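Local coordinates for endoglucanase (Thermotoga maritima, PDB 1VHO), which probably acts as a metal-dependent aminopeptidase of the M42 family, binding two divalent metal cations per subunit, at residues A[10-15]-A[164-169]; A[43-48]-A[213-218]; A[47-52]-A[199-204]; A[80-85]-A[137-142]; A[170-175]-A[311-316]. All coordinates share one frame; numbering follows the deposited sequence.

Contact 1 of 5, residues A[10-15]-A[164-169]; sequences LLMELS and GKVVGK
V166 meets the helix with a single methyl group, its CG1, which is anti to the backbone N (chi1 170°). This methyl lies 3.7 Å from CG of M12, a selenomethionine, and V166 CG1 is also 4.2 Å from CB of L11. Strand 165-168 runs almost parallel to the helix, with 7° between their directions and 8.7 Å between their axes. A short, branched valine suits that spacing, because it spans the gap without needing a long chain. At G168 the strand comes close to S15. A side chain at this position would run into S15 OG, and glycine avoids the collision.

K169 closes the contact with polar groups at both ends. Its carbonyl O accepts a hydrogen bond of 2.7 Å from S15 OG, in the carbonyl plane and on a lone pair. One water donates to S15 OG at 2.8 Å and accepts from K169 N at 3.0 Å, so the small hydroxyl serves K169 O directly and K169 N through the water. The lysine chain is extended until it bends at chi4 (76°), which turns NZ back to S15 O at 2.9 Å. The same NZ forms salt bridges with E70 and D18.

S15 O belongs to the last turn of helix 7-16, where carbonyl groups carry the partial negative charge of the helix end. Such a carbonyl suits an ammonium group, and with two carboxylates beside it the lysine is likely to keep its proton and to tie the helix to the residue that leads out of the strand.

Contact 2 of 5, residues A[43-48]-A[213-218]; sequences KTTRHG and TGAYEI
T45 and G214 bring the two backbones closest, with T45 CA 4.8 Å from G214 CA, at a place where 43-48 has just left its strand and 213-218 has no regular structure. T45 turns its methyl onto the glycine, with CG2 3.7 Å from G214 C. A side chain on G214 would clash with that methyl. T45 OG1 is hydrogen-bonded to E205, a predicted zinc ligand. One water accepts from R46 N and donates to G214 O.

Farther along, K43 lies across Y216. Its CD is 3.4 Å from Y216 OH, and the bend at chi3 (88°) brings CE alongside A215 O. K43 NZ gives A215 O a weak hydrogen bond of 3.2 Å and makes an off-centre cation-pi contact, 4.5 Å from the Y216 ring centroid and 28° off its normal. Y216 OH is hydrogen-bonded to E41. An alanine at Y216 would probably leave E41 without its phenol partner and the K43 chain freer to swing. The small A215 puts its CB 4.0 Å from K43 CB.

Strand 41-44 is an outermost strand of the mixed sheet. The loop that follows helix 208-213 lies against it, with A215 and Y216 also packing on I51 of strand 50-54.

Contact 3 of 5, residues A[47-52]-A[199-204]; sequences HGSLIG and VFSVQE
F200 and L50 form the hydrogen-bonded pair of this antiparallel contact, whose strands run at 172° to each other. F200 N donates to L50 O at 2.9 Å, and L50 N returns a bond of 3.0 Å to F200 O. Their side chains lie side by side and point the same way, L50 CD2 being 4.2 Å from F200 CD1. A large aromatic suits this buried face, where F200 also packs on I31, C177 and L180 of two helices.

V202 follows the end of the strand. Its N donates a nearly straight bond (165°) of 2.9 Å to S49 OG, a hydroxyl that is also hydrogen-bonded to E205. The two methyls of V202 straddle the turn opposite: CG1 is 3.5 Å from G48 O, and CG2 is 3.4 Å from H47 O. A beta-branched residue can reach both carbonyls at once.

H47 lays its flat ring under the backbone of E204, so that E204 O stands 3.7 Å above the plane, over the ring centre. The E204 chain crosses the imidazole at about a right angle. A water donates to H47 O at 2.6 Å and more weakly to E204 OE1.

This is consistent with a strand end opening into the active-site loop, as in the zinc exopeptidase clan: strand 195-201 leads, through V202 and Q203, to E204, the predicted proton acceptor, and E205, a predicted zinc ligand.

Contact 4 of 5, residues A[80-85]-A[137-142]; sequences GQFARL and FVDLSL
A83 and V138 form the hydrogen-bonded pair of an antiparallel ladder in which strand 137-139 borders a six-stranded antiparallel sheet. A83 N donates to V138 O at 3.0 Å, and V138 N answers to A83 O.

On the face that bears A83 and V138, the methyl of A83 leaves a shallow hollow that L140 fills. L140 CD1 lies 3.4 Å from A83 CB, a doubtful tightness for two carbons, and the leucine's chi1 (-93°) is away from a staggered value. A small residue suits this place. L140 also packs on V78, and L85 lies beside V138.

The other face carries F82 and F137, which lie side by side with ring planes at 86°, F82 CD1 meeting F137 CD1 at 3.7 Å. Neighbouring Q81 sets its CG methylene 3.5 Å above the centre of the F82 ring. Beyond the rings, F82 CE1 abuts the D139 carboxylate.

The ladder's last cross-strand bond is L140 N to Q81 O at 2.7 Å, and the chain then enters a short 3-10 segment. D139 suits the bend because one oxygen of its carboxylate serves three donors. Its OD1 accepts Q81 NE2 at 3.0 Å, almost straight (176°) and on the syn side. S141 N, 3.1 Å from D139 OD1, completes an Asx turn on the anti side, while S141 OG reaches D139 OD1 at 2.7 Å from above the carboxylate plane.

Contact 5 of 5, residues A[170-175]-A[311-316]; sequences ALDNRA and PVEMVD
E313 and D172 bring two carboxylates together with their planes turned 82° apart. E313 OE2 lies only 2.5 Å from D172 OD2. The other oxygen of E313, OE1, accepts from D172 N at 2.8 Å on the syn side, 34° out of the carboxylate plane. A second flat group, the guanidinium of R174, has A170 CB over one face, offset toward the rim.

E313 suits its place because its chain, extended beyond CG, is long enough to carry the acid to the start of the helix. OE2 also accepts a hydrogen bond from H309 N, while D172 OD1 pairs with R281. Behind the acids the contact turns apolar: L171 CD1 rests 3.4 Å from E313 O and 4.2 Å from V315 CG2. Where the helix passes V315, A175 is small enough to let its CB settle 4.1 Å from V315 CG1.

An alanine at E313 would probably leave D172 N and H309 N without this acceptor.

D172 is predicted to bind both zinc ions, and H309 one of them. E313 thus grips the backbone N of both, a second-shell arrangement consistent with positioning these ligands.

The five contacts fall into three regions. Contacts 1 and 5, centres 7 Å apart, share a small antiparallel sheet in which strands 165-168 and 313-315 are neighbours. Contacts 2 and 3, also 7 Å apart, share H47 and G48 and lie at one edge of the mixed eight-stranded sheet, 19 to 28 Å between centres from contacts 1 and 5. Contact 4 stands apart in the six-stranded sheet, about 40 Å from contact 2 between centres. Along the chain, contact 1 crosses contacts 2 and 3 and closes before contact 5 opens, while contact 4 is nested inside the loops closed by contacts 1, 2 and 3, consistent with a second domain inserted into the predicted metal-binding one.

Contact 1 of 5, residues A[10-15]-A[164-169]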
# COMPACT_ATOMS: atom_id res chain seq x y z
N LEU A 10 -4.01 13.56 -2.37
CA LEU A 10 -4.05 12.59 -1.28
C LEU A 10 -3.02 11.47 -1.57
O LEU A 10 -2.34 11.00 -0.66
CB LEU A 10 -5.44 11.94 -1.16
CG LEU A 10 -5.59 10.71 -0.25
CD1 LEU A 10 -5.34 11.02 1.20
CD2 LEU A 10 -7.02 10.15 -0.42
N LEU A 11 -3.02 11.00 -2.82
CA LEU A 11 -2.06 9.96 -3.23
C LEU A 11 -0.63 10.48 -3.11
O LEU A 11 0.20 9.68 -2.64
CB LEU A 11 -2.38 9.52 -4.66
CG LEU A 11 -3.70 8.72 -4.79
CD1 LEU A 11 -4.03 8.54 -6.28
CD2 LEU A 11 -3.57 7.35 -4.11
N MSE A 12 -0.32 11.68 -3.54
CA MSE A 12 1.06 12.18 -3.38
C MSE A 12 1.47 12.28 -1.92
O MSE A 12 2.59 11.84 -1.51
CB MSE A 12 1.17 13.55 -4.09
CG MSE A 12 1.21 13.38 -5.60
SE MSE A 12 1.62 15.09 -6.40
CE MSE A 12 -0.02 15.97 -6.08
N GLU A 13 0.54 12.71 -1.05
CA GLU A 13 0.88 12.84 0.37
C GLU A 13 1.11 11.44 0.98
O GLU A 13 2.06 11.31 1.75
CB GLU A 13 -0.18 13.60 1.18
CG GLU A 13 -0.28 15.06 0.73
CD GLU A 13 -1.14 15.93 1.65
OE1 GLU A 13 -1.88 15.48 2.54
OE2 GLU A 13 -1.08 17.15 1.46
N LEU A 14 0.30 10.46 0.57
CA LEU A 14 0.45 9.09 1.13
C LEU A 14 1.76 8.48 0.66
O LEU A 14 2.48 7.87 1.43
CB LEU A 14 -0.73 8.21 0.74
CG LEU A 14 -2.06 8.47 1.50
CD1 LEU A 14 -3.22 7.75 0.79
CD2 LEU A 14 -1.89 7.97 2.93
N SER A 15 2.08 8.73 -0.61
CA SER A 15 3.34 8.21 -1.17
C SER A 15 4.56 8.82 -0.48
O SER A 15 5.53 8.09 -0.18
CB SER A 15 3.33 8.58 -2.66
OG SER A 15 4.62 8.30 -3.21
N GLY A 164 -2.25 13.70 -15.76
CA GLY A 164 -3.34 13.09 -15.03
C GLY A 164 -2.89 11.88 -14.17
O GLY A 164 -3.79 11.16 -13.72
N LYS A 165 -1.63 11.51 -14.16
CA LYS A 165 -1.18 10.35 -13.37
C LYS A 165 -0.41 10.84 -12.14
O LYS A 165 0.01 12.01 -12.12
CB LYS A 165 -0.23 9.48 -14.17
CG LYS A 165 -0.74 9.01 -15.54
CD LYS A 165 -1.99 8.14 -15.36
CE LYS A 165 -2.31 7.44 -16.69
NZ LYS A 165 -3.20 8.35 -17.52
N VAL A 166 -0.25 9.99 -11.15
CA VAL A 166 0.52 10.29 -9.95
C VAL A 166 1.71 9.29 -9.99
O VAL A 166 1.46 8.14 -10.27
CB VAL A 166 -0.24 10.10 -8.63
CG1 VAL A 166 0.70 10.19 -7.41
CG2 VAL A 166 -1.22 11.30 -8.52
N VAL A 167 2.91 9.79 -9.77
CA VAL A 167 4.12 8.94 -9.80
C VAL A 167 4.82 9.12 -8.44
O VAL A 167 4.98 10.24 -7.96
CB VAL A 167 5.07 9.39 -10.92
CG1 VAL A 167 6.36 8.57 -10.89
CG2 VAL A 167 4.42 9.21 -12.31
N GLY A 168 5.20 7.99 -7.81
CA GLY A 168 5.86 8.14 -6.51
C GLY A 168 6.10 6.75 -5.90
O GLY A 168 5.78 5.72 -6.49
N LYS A 169 6.90 6.76 -4.83
CA LYS A 169 7.25 5.50 -4.19
C LYS A 169 6.04 4.91 -3.46
O LYS A 169 5.15 5.67 -3.03
CB LYS A 169 8.39 5.65 -3.15
CG LYS A 169 8.01 6.67 -2.01
CD LYS A 169 9.16 6.63 -0.99
CE LYS A 169 8.95 7.60 0.19
NZ LYS A 169 7.95 7.15 1.18
O HOH W 1 7.14 9.50 -3.71

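Contact 2 of 5, residues A[43-48]-A[213-218]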
# COMPACT_ATOMS: atom_id res chain seq x y z
N LYS A 43 -9.85 2.44 15.78
CA LYS A 43 -9.03 1.80 16.77
C LYS A 43 -7.73 1.28 16.18
O LYS A 43 -7.66 0.88 15.02
CB LYS A 43 -9.77 0.60 17.41
CG LYS A 43 -10.76 1.09 18.48
CD LYS A 43 -11.84 0.08 18.75
CE LYS A 43 -11.48 -0.94 19.82
NZ LYS A 43 -12.74 -1.66 20.24
N THR A 44 -6.70 1.25 17.04
CA THR A 44 -5.40 0.75 16.65
C THR A 44 -5.15 -0.61 17.25
O THR A 44 -5.62 -0.89 18.37
CB THR A 44 -4.31 1.75 17.08
OG1 THR A 44 -4.66 3.02 16.51
CG2 THR A 44 -2.95 1.35 16.54
N THR A 45 -4.52 -1.52 16.54
CA THR A 45 -4.24 -2.83 17.12
C THR A 45 -2.95 -2.69 17.96
O THR A 45 -2.34 -1.63 17.97
CB THR A 45 -4.06 -3.90 16.06
OG1 THR A 45 -2.85 -3.68 15.32
CG2 THR A 45 -5.26 -3.89 15.11
N ARG A 46 -2.54 -3.79 18.57
CA ARG A 46 -1.31 -3.74 19.38
C ARG A 46 -0.09 -3.67 18.47
O ARG A 46 0.96 -3.20 18.91
CB ARG A 46 -1.26 -4.90 20.35
CG ARG A 46 -1.14 -6.29 19.75
CD ARG A 46 -1.33 -7.37 20.82
NE ARG A 46 -0.89 -8.68 20.39
CZ ARG A 46 0.38 -9.09 20.33
NH1 ARG A 46 1.38 -8.29 20.68
NH2 ARG A 46 0.66 -10.32 19.92
N HIS A 47 -0.21 -4.11 17.22
CA HIS A 47 0.89 -4.04 16.26
C HIS A 47 0.91 -2.71 15.51
O HIS A 47 1.90 -2.43 14.80
CB HIS A 47 0.86 -5.21 15.30
CG HIS A 47 1.12 -6.53 15.96
ND1 HIS A 47 0.12 -7.46 16.19
CD2 HIS A 47 2.25 -7.08 16.45
CE1 HIS A 47 0.65 -8.52 16.78
NE2 HIS A 47 1.94 -8.32 16.95
N GLY A 48 -0.13 -1.90 15.62
CA GLY A 48 -0.16 -0.60 14.99
C GLY A 48 -1.08 -0.47 13.78
O GLY A 48 -1.08 0.60 13.15
N THR A 213 -9.28 -8.28 13.78
CA THR A 213 -9.67 -8.73 15.12
C THR A 213 -8.79 -8.22 16.22
O THR A 213 -9.15 -8.30 17.40
CB THR A 213 -9.86 -10.25 15.24
OG1 THR A 213 -8.70 -10.94 14.78
CG2 THR A 213 -11.05 -10.71 14.38
N GLY A 214 -7.70 -7.51 15.87
CA GLY A 214 -6.84 -6.90 16.89
C GLY A 214 -7.54 -5.66 17.42
O GLY A 214 -7.10 -5.06 18.40
N ALA A 215 -8.60 -5.23 16.74
CA ALA A 215 -9.41 -4.10 17.09
C ALA A 215 -10.87 -4.43 17.36
O ALA A 215 -11.48 -3.86 18.25
CB ALA A 215 -9.38 -3.06 15.94
N TYR A 216 -11.52 -5.22 16.51
CA TYR A 216 -12.93 -5.56 16.68
C TYR A 216 -13.14 -7.06 16.53
O TYR A 216 -12.84 -7.65 15.49
CB TYR A 216 -13.79 -4.85 15.62
CG TYR A 216 -13.84 -3.35 15.77
CD1 TYR A 216 -14.74 -2.74 16.63
CD2 TYR A 216 -12.96 -2.56 15.03
CE1 TYR A 216 -14.77 -1.35 16.74
CE2 TYR A 216 -12.96 -1.18 15.15
CZ TYR A 216 -13.86 -0.59 16.02
OH TYR A 216 -13.87 0.77 16.14
N GLU A 217 -13.64 -7.71 17.58
CA GLU A 217 -13.86 -9.15 17.55
C GLU A 217 -15.16 -9.45 16.80
O GLU A 217 -16.21 -9.62 17.42
CB GLU A 217 -13.98 -9.70 18.98
N ILE A 218 -15.10 -9.43 15.48
CA ILE A 218 -16.24 -9.67 14.63
C ILE A 218 -15.85 -10.62 13.50
O ILE A 218 -14.67 -10.83 13.25
CB ILE A 218 -16.74 -8.36 13.98
CG1 ILE A 218 -15.58 -7.74 13.16
CG2 ILE A 218 -17.29 -7.35 14.95
CD1 ILE A 218 -16.14 -7.02 11.93
O HOH W 2 -4.61 -5.73 19.29

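Contact 3 of 5, residues A[47-52]-A[199-204]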
# COMPACT_ATOMS: atom_id res chain seq x y z
N HIS A 47 -0.21 -4.11 17.22
CA HIS A 47 0.89 -4.04 16.26
C HIS A 47 0.91 -2.71 15.51
O HIS A 47 1.90 -2.43 14.80
CB HIS A 47 0.86 -5.21 15.30
CG HIS A 47 1.12 -6.53 15.96
ND1 HIS A 47 0.12 -7.46 16.19
CD2 HIS A 47 2.25 -7.08 16.45
CE1 HIS A 47 0.65 -8.52 16.78
NE2 HIS A 47 1.94 -8.32 16.95
N GLY A 48 -0.13 -1.90 15.62
CA GLY A 48 -0.16 -0.60 14.99
C GLY A 48 -1.08 -0.47 13.78
O GLY A 48 -1.08 0.60 13.15
N SER A 49 -1.93 -1.45 13.53
CA SER A 49 -2.87 -1.38 12.39
C SER A 49 -4.01 -0.46 12.78
O SER A 49 -4.24 -0.23 14.00
CB SER A 49 -3.40 -2.73 11.98
OG SER A 49 -2.42 -3.59 11.43
N LEU A 50 -4.70 0.14 11.83
CA LEU A 50 -5.78 1.04 12.11
C LEU A 50 -7.09 0.52 11.48
O LEU A 50 -7.07 0.10 10.32
CB LEU A 50 -5.46 2.45 11.57
CG LEU A 50 -6.55 3.50 11.70
CD1 LEU A 50 -6.63 4.05 13.13
CD2 LEU A 50 -6.31 4.67 10.74
N ILE A 51 -8.16 0.46 12.25
CA ILE A 51 -9.46 0.01 11.73
C ILE A 51 -10.47 1.13 11.88
O ILE A 51 -10.71 1.61 13.00
CB ILE A 51 -9.99 -1.28 12.40
CG1 ILE A 51 -9.12 -2.47 12.05
CG2 ILE A 51 -11.45 -1.56 11.89
CD1 ILE A 51 -7.81 -2.61 12.82
N GLY A 52 -11.00 1.65 10.77
CA GLY A 52 -11.99 2.74 10.84
C GLY A 52 -13.37 2.05 10.91
O GLY A 52 -13.57 1.11 10.09
N VAL A 199 -9.78 -1.50 7.05
CA VAL A 199 -8.58 -1.92 7.75
C VAL A 199 -7.27 -1.60 7.02
O VAL A 199 -7.08 -1.99 5.87
CB VAL A 199 -8.68 -3.45 7.94
CG1 VAL A 199 -7.47 -4.00 8.71
CG2 VAL A 199 -10.00 -3.85 8.60
N PHE A 200 -6.43 -0.86 7.70
CA PHE A 200 -5.11 -0.45 7.23
C PHE A 200 -4.09 -1.26 8.04
O PHE A 200 -3.72 -0.93 9.18
CB PHE A 200 -4.92 1.07 7.43
CG PHE A 200 -5.98 1.91 6.77
CD1 PHE A 200 -7.14 2.25 7.46
CD2 PHE A 200 -5.84 2.36 5.47
CE1 PHE A 200 -8.12 3.04 6.86
CE2 PHE A 200 -6.82 3.12 4.83
CZ PHE A 200 -7.97 3.47 5.56
N SER A 201 -3.62 -2.35 7.48
CA SER A 201 -2.73 -3.30 8.10
C SER A 201 -1.25 -3.04 8.00
O SER A 201 -0.72 -2.84 6.91
CB SER A 201 -2.97 -4.70 7.43
OG SER A 201 -2.40 -5.72 8.23
N VAL A 202 -0.59 -3.18 9.17
CA VAL A 202 0.88 -3.01 9.16
C VAL A 202 1.54 -4.35 8.93
O VAL A 202 0.91 -5.42 8.97
CB VAL A 202 1.38 -2.36 10.46
CG1 VAL A 202 0.77 -0.98 10.62
CG2 VAL A 202 1.01 -3.27 11.65
N GLN A 203 2.85 -4.36 8.70
CA GLN A 203 3.56 -5.57 8.39
C GLN A 203 3.53 -6.67 9.44
O GLN A 203 3.43 -7.84 9.07
CB GLN A 203 5.04 -5.25 8.10
CG GLN A 203 5.69 -6.32 7.22
CD GLN A 203 6.68 -7.14 8.02
OE1 GLN A 203 6.91 -6.82 9.19
NE2 GLN A 203 7.24 -8.16 7.39
N GLU A 204 3.58 -6.32 10.71
CA GLU A 204 3.64 -7.32 11.76
C GLU A 204 2.35 -8.04 12.10
O GLU A 204 2.38 -8.79 13.11
CB GLU A 204 4.29 -6.71 13.01
CG GLU A 204 5.81 -6.56 12.84
CD GLU A 204 6.47 -5.78 13.95
OE1 GLU A 204 5.90 -5.70 15.06
OE2 GLU A 204 7.59 -5.23 13.74
O HOH W 3 4.33 -3.17 14.35

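Contact 4 of 5, residues A[80-85]-A[137-142]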
# COMPACT_ATOMS: atom_id res chain seq x y z
N GLY A 80 34.90 0.76 7.66
CA GLY A 80 35.70 1.74 6.90
C GLY A 80 34.72 2.85 6.49
O GLY A 80 33.88 3.27 7.27
N GLN A 81 34.82 3.31 5.23
CA GLN A 81 33.90 4.36 4.81
C GLN A 81 32.61 3.80 4.23
O GLN A 81 31.79 4.58 3.74
CB GLN A 81 34.58 5.30 3.81
CG GLN A 81 34.87 4.69 2.49
CD GLN A 81 35.73 5.55 1.57
OE1 GLN A 81 36.92 5.25 1.48
NE2 GLN A 81 35.19 6.51 0.83
N PHE A 82 32.37 2.48 4.27
CA PHE A 82 31.17 1.95 3.66
C PHE A 82 30.16 1.35 4.63
O PHE A 82 30.47 0.51 5.49
CB PHE A 82 31.51 0.95 2.55
CG PHE A 82 32.46 1.50 1.51
CD1 PHE A 82 32.07 2.45 0.59
CD2 PHE A 82 33.79 1.06 1.48
CE1 PHE A 82 32.94 2.99 -0.33
CE2 PHE A 82 34.67 1.59 0.57
CZ PHE A 82 34.26 2.55 -0.36
N ALA A 83 28.92 1.83 4.58
CA ALA A 83 27.86 1.26 5.43
C ALA A 83 27.06 0.29 4.56
O ALA A 83 26.61 0.63 3.44
CB ALA A 83 26.94 2.29 6.02
N ARG A 84 26.83 -0.91 5.07
CA ARG A 84 26.07 -1.90 4.33
C ARG A 84 24.58 -1.84 4.72
O ARG A 84 24.31 -1.65 5.89
CB ARG A 84 26.59 -3.33 4.68
CG ARG A 84 25.63 -4.37 4.10
CD ARG A 84 26.02 -5.78 4.51
NE ARG A 84 27.10 -6.31 3.66
CZ ARG A 84 27.80 -7.38 4.02
NH1 ARG A 84 27.53 -8.00 5.18
NH2 ARG A 84 28.77 -7.81 3.23
N LEU A 85 23.68 -1.96 3.75
CA LEU A 85 22.25 -1.91 4.05
C LEU A 85 21.59 -3.26 3.74
O LEU A 85 21.90 -3.83 2.69
CB LEU A 85 21.53 -0.90 3.14
CG LEU A 85 22.00 0.56 3.23
CD1 LEU A 85 21.15 1.43 2.28
CD2 LEU A 85 21.86 1.08 4.65
N PHE A 137 25.22 -0.70 -0.50
CA PHE A 137 25.97 0.13 0.43
C PHE A 137 25.85 1.62 0.11
O PHE A 137 25.41 1.99 -0.96
CB PHE A 137 27.49 -0.23 0.36
CG PHE A 137 28.18 0.17 -0.90
CD1 PHE A 137 28.87 1.38 -1.00
CD2 PHE A 137 28.13 -0.63 -2.04
CE1 PHE A 137 29.48 1.75 -2.17
CE2 PHE A 137 28.74 -0.28 -3.22
CZ PHE A 137 29.43 0.94 -3.29
N VAL A 138 26.29 2.43 1.07
CA VAL A 138 26.37 3.88 0.85
C VAL A 138 27.77 4.27 1.33
O VAL A 138 28.31 3.54 2.21
CB VAL A 138 25.30 4.72 1.51
CG1 VAL A 138 23.95 4.42 0.80
CG2 VAL A 138 25.18 4.55 3.01
N ASP A 139 28.37 5.24 0.68
CA ASP A 139 29.71 5.74 1.01
C ASP A 139 29.55 6.81 2.09
O ASP A 139 29.05 7.91 1.80
CB ASP A 139 30.38 6.27 -0.26
CG ASP A 139 31.85 6.67 -0.09
OD1 ASP A 139 32.23 7.09 1.02
OD2 ASP A 139 32.57 6.59 -1.11
N LEU A 140 29.92 6.49 3.31
CA LEU A 140 29.82 7.36 4.48
C LEU A 140 30.59 8.65 4.42
O LEU A 140 30.22 9.63 5.09
CB LEU A 140 30.25 6.59 5.73
CG LEU A 140 29.19 5.87 6.56
CD1 LEU A 140 27.92 5.55 5.79
CD2 LEU A 140 29.79 4.61 7.17
N SER A 141 31.62 8.75 3.56
CA SER A 141 32.37 9.98 3.46
C SER A 141 31.51 11.06 2.82
O SER A 141 31.92 12.23 2.82
CB SER A 141 33.68 9.76 2.68
OG SER A 141 33.37 9.51 1.34
N LEU A 142 30.39 10.71 2.20
CA LEU A 142 29.47 11.62 1.58
C LEU A 142 28.40 12.11 2.56
O LEU A 142 27.63 13.01 2.17
CB LEU A 142 28.75 10.99 0.37
CG LEU A 142 29.67 10.68 -0.82
CD1 LEU A 142 28.98 9.89 -1.90
CD2 LEU A 142 30.29 11.95 -1.40

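Contact 5 of 5, residues A[170-175]-A[311-316]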
# COMPACT_ATOMS: atom_id res chain seq x y z
N ALA A 170 6.14 3.62 -3.18
CA ALA A 170 5.14 2.94 -2.34
C ALA A 170 3.69 3.03 -2.73
O ALA A 170 2.82 2.60 -1.92
CB ALA A 170 5.26 3.47 -0.88
N LEU A 171 3.38 3.34 -3.99
CA LEU A 171 1.96 3.33 -4.38
C LEU A 171 1.38 1.95 -4.42
O LEU A 171 0.16 1.76 -4.32
CB LEU A 171 1.79 4.12 -5.70
CG LEU A 171 2.04 5.61 -5.59
CD1 LEU A 171 2.26 6.25 -6.96
CD2 LEU A 171 0.90 6.35 -4.88
N ASP A 172 2.20 0.86 -4.53
CA ASP A 172 1.68 -0.48 -4.52
C ASP A 172 0.86 -0.75 -3.26
O ASP A 172 0.07 -1.70 -3.27
CB ASP A 172 2.76 -1.54 -4.78
CG ASP A 172 3.94 -1.36 -3.83
OD1 ASP A 172 3.75 -1.46 -2.61
OD2 ASP A 172 5.05 -1.05 -4.29
N ASN A 173 1.09 -0.01 -2.15
CA ASN A 173 0.22 -0.14 -1.00
C ASN A 173 -0.54 1.18 -0.76
O ASN A 173 -1.72 1.21 -0.39
CB ASN A 173 1.02 -0.45 0.29
CG ASN A 173 1.46 -1.91 0.31
OD1 ASN A 173 0.80 -2.75 -0.32
ND2 ASN A 173 2.46 -2.25 1.13
N ARG A 174 0.15 2.31 -0.97
CA ARG A 174 -0.46 3.62 -0.66
C ARG A 174 -1.65 3.99 -1.57
O ARG A 174 -2.58 4.66 -1.10
CB ARG A 174 0.56 4.72 -0.60
CG ARG A 174 1.71 4.54 0.43
CD ARG A 174 1.23 4.73 1.88
NE ARG A 174 2.24 4.08 2.74
CZ ARG A 174 3.50 4.45 2.92
NH1 ARG A 174 4.01 5.54 2.36
NH2 ARG A 174 4.28 3.60 3.64
N ALA A 175 -1.67 3.50 -2.81
CA ALA A 175 -2.85 3.81 -3.66
C ALA A 175 -4.07 3.14 -3.05
O ALA A 175 -5.14 3.77 -3.02
CB ALA A 175 -2.64 3.30 -5.08
N PRO A 311 11.02 3.35 -7.67
CA PRO A 311 10.69 4.59 -6.94
C PRO A 311 9.63 5.40 -7.68
O PRO A 311 9.09 6.38 -7.14
CB PRO A 311 12.01 5.38 -6.94
CG PRO A 311 13.07 4.29 -7.06
CD PRO A 311 12.42 3.36 -8.12
N VAL A 312 9.38 5.12 -8.94
CA VAL A 312 8.43 5.85 -9.77
C VAL A 312 7.23 5.04 -10.23
O VAL A 312 6.82 5.06 -11.41
CB VAL A 312 9.12 6.55 -10.95
CG1 VAL A 312 9.99 7.69 -10.45
CG2 VAL A 312 9.94 5.55 -11.76
N GLU A 313 6.60 4.33 -9.26
CA GLU A 313 5.36 3.61 -9.62
C GLU A 313 4.38 4.66 -10.14
O GLU A 313 4.40 5.76 -9.62
CB GLU A 313 4.74 2.93 -8.39
CG GLU A 313 5.72 1.78 -7.96
CD GLU A 313 5.23 1.07 -6.71
OE1 GLU A 313 4.55 1.70 -5.89
OE2 GLU A 313 5.58 -0.13 -6.53
N MSE A 314 3.46 4.27 -11.00
CA MSE A 314 2.51 5.25 -11.55
C MSE A 314 1.09 4.73 -11.48
O MSE A 314 0.85 3.55 -11.79
CB MSE A 314 2.88 5.45 -13.05
CG MSE A 314 1.88 6.42 -13.72
SE MSE A 314 2.29 6.53 -15.61
CE MSE A 314 3.87 7.59 -15.55
N VAL A 315 0.18 5.53 -10.96
CA VAL A 315 -1.23 5.12 -10.89
C VAL A 315 -2.08 6.27 -11.48
O VAL A 315 -1.62 7.44 -11.56
CB VAL A 315 -1.74 4.87 -9.47
CG1 VAL A 315 -1.00 3.66 -8.85
CG2 VAL A 315 -1.57 6.11 -8.60
N ASP A 316 -3.30 5.92 -11.88
CA ASP A 316 -4.24 6.92 -12.37
C ASP A 316 -5.21 7.23 -11.25
O ASP A 316 -5.99 6.36 -10.83
CB ASP A 316 -5.02 6.29 -13.57
CG ASP A 316 -5.83 7.35 -14.30
OD1 ASP A 316 -6.46 8.18 -13.61
OD2 ASP A 316 -5.77 7.41 -15.55